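Local structure of 2,5-dihydroxypyridine 5,6-dioxygenase (Pseudomonas putida KT2440, 7CUP) at the interface of chains A and B. The protein catalyses the iron(II)-dependent, dioxygen-consuming cleavage of the 2,5-dihydroxypyridine ring between carbons 5 and 6, yielding N-formylmaleamate in aerobic nicotinate degradation. Coordinates in Å, arbitrary orientation; residue numbers count along the deposited sequence, not the author numbering. Chains: chain A/B, 2,5-dihydroxypyridine 5,6-dioxygenase.

The interface of chains A and B. Residues chain A 57-60, 84, 87, 90; chain B 44, 54-56.
A:Glu58 and B:Ala56 form an antiparallel bridge between the 53-58 strands of the two chains, paired through the backbone N-H and C=O of each residue. The amide of A:Glu58 reaches the carbonyl of B:Ala56 (N to O, 3.0 Å), and B:Ala56 N returns a bond of 2.9 Å to A:Glu58 O. The side chains of this pair lie on the same face of the bridge, with CB of A:Glu58 4.0 Å from CB of B:Ala56. On the opposite face, B:Tyr55 extends across to chain A. Its CG sits between the backbone N and the carbonyl carbon (chi1 56°), which carries the ring toward helix 85-92. There A:Ala87 lies over one ring face near the rim, its CA 4.1 Å above the plane, while the methyl CB of A:Ala90 meets CE2 at 3.9 Å. At the root of the side chain, the CD2 methyl of A:Leu59 packs obliquely against B:Tyr55 CB at 3.6 Å. An alanine in place of B:Tyr55 would probably leave A:Ala87 and A:Ala90 without their aromatic partner and open a gap beside the helix. Beyond the bridge, the ring of A:Pro60 abuts the B:Val54 carbonyl, CD to O 3.3 Å. With its two-fold twin, this patch joins the strands of neighbouring subunits edge to edge and probably contributes to holding together the deposited six-copy assembly, though the structure alone does not show that this is the form in solution.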
# COMPACT_ATOMS: atom_id res chain seq x y z
N VAL A 57 7.03 -18.66 -4.84
CA VAL A 57 8.45 -18.42 -5.18
C VAL A 57 8.51 -17.08 -5.90
O VAL A 57 7.79 -16.93 -6.89
CB VAL A 57 9.01 -19.55 -6.04
CG1 VAL A 57 10.46 -19.26 -6.38
CG2 VAL A 57 8.87 -20.87 -5.31
N GLU A 58 9.28 -16.15 -5.36
CA GLU A 58 9.51 -14.83 -5.97
C GLU A 58 10.94 -14.80 -6.46
O GLU A 58 11.85 -15.02 -5.67
CB GLU A 58 9.21 -13.67 -5.03
CG GLU A 58 9.47 -12.36 -5.70
CD GLU A 58 8.80 -11.14 -5.11
OE1 GLU A 58 8.43 -11.19 -3.89
OE2 GLU A 58 8.66 -10.13 -5.89
N LEU A 59 11.11 -14.50 -7.73
CA LEU A 59 12.42 -14.26 -8.37
C LEU A 59 12.56 -12.77 -8.63
O LEU A 59 11.61 -12.11 -9.05
CB LEU A 59 12.48 -15.05 -9.67
CG LEU A 59 12.36 -16.57 -9.54
CD1 LEU A 59 12.56 -17.25 -10.87
CD2 LEU A 59 13.36 -17.09 -8.54
N PRO A 60 13.78 -12.22 -8.48
CA PRO A 60 14.11 -10.91 -9.04
C PRO A 60 13.86 -10.90 -10.55
O PRO A 60 14.15 -11.91 -11.22
CB PRO A 60 15.63 -10.78 -8.78
CG PRO A 60 15.94 -11.77 -7.68
CD PRO A 60 14.93 -12.88 -7.87
N ASN A 84 20.59 -20.45 -12.06
CA ASN A 84 19.86 -20.36 -10.77
C ASN A 84 19.21 -21.71 -10.47
O ASN A 84 17.93 -21.88 -10.45
CB ASN A 84 18.93 -19.15 -10.76
CG ASN A 84 18.60 -18.72 -9.35
OD1 ASN A 84 18.71 -19.52 -8.40
ND2 ASN A 84 18.18 -17.48 -9.21
N ALA A 87 16.58 -22.03 -7.37
CA ALA A 87 15.22 -21.58 -7.78
C ALA A 87 14.58 -22.62 -8.69
O ALA A 87 13.39 -22.97 -8.51
CB ALA A 87 15.31 -20.25 -8.46
N ALA A 90 13.40 -25.37 -6.58
CA ALA A 90 12.27 -24.93 -5.72
C ALA A 90 10.97 -25.12 -6.49
O ALA A 90 9.95 -25.49 -5.88
CB ALA A 90 12.48 -23.51 -5.25
N MET B 44 16.66 -9.56 0.46
CA MET B 44 16.61 -9.81 -1.01
C MET B 44 17.62 -8.90 -1.74
O MET B 44 18.38 -9.43 -2.54
CB MET B 44 15.20 -9.57 -1.56
CG MET B 44 14.18 -10.55 -1.04
SD MET B 44 14.38 -12.20 -1.76
CE MET B 44 13.74 -11.91 -3.42
N VAL B 54 19.33 -15.37 -5.61
CA VAL B 54 18.31 -15.11 -4.55
C VAL B 54 16.91 -15.49 -5.06
O VAL B 54 16.58 -15.12 -6.16
CB VAL B 54 18.31 -13.63 -4.15
CG1 VAL B 54 17.72 -13.46 -2.75
CG2 VAL B 54 19.68 -13.03 -4.24
N TYR B 55 16.06 -16.02 -4.18
CA TYR B 55 14.60 -16.12 -4.37
C TYR B 55 13.94 -16.03 -2.99
O TYR B 55 14.62 -16.29 -1.99
CB TYR B 55 14.22 -17.40 -5.08
CG TYR B 55 14.69 -18.69 -4.44
CD1 TYR B 55 16.01 -19.10 -4.56
CD2 TYR B 55 13.82 -19.53 -3.77
CE1 TYR B 55 16.46 -20.29 -4.01
CE2 TYR B 55 14.24 -20.74 -3.22
CZ TYR B 55 15.59 -21.10 -3.31
OH TYR B 55 16.05 -22.26 -2.78
N ALA B 56 12.69 -15.59 -2.94
CA ALA B 56 11.88 -15.64 -1.71
C ALA B 56 10.97 -16.86 -1.79
O ALA B 56 10.52 -17.25 -2.91
CB ALA B 56 11.11 -14.36 -1.52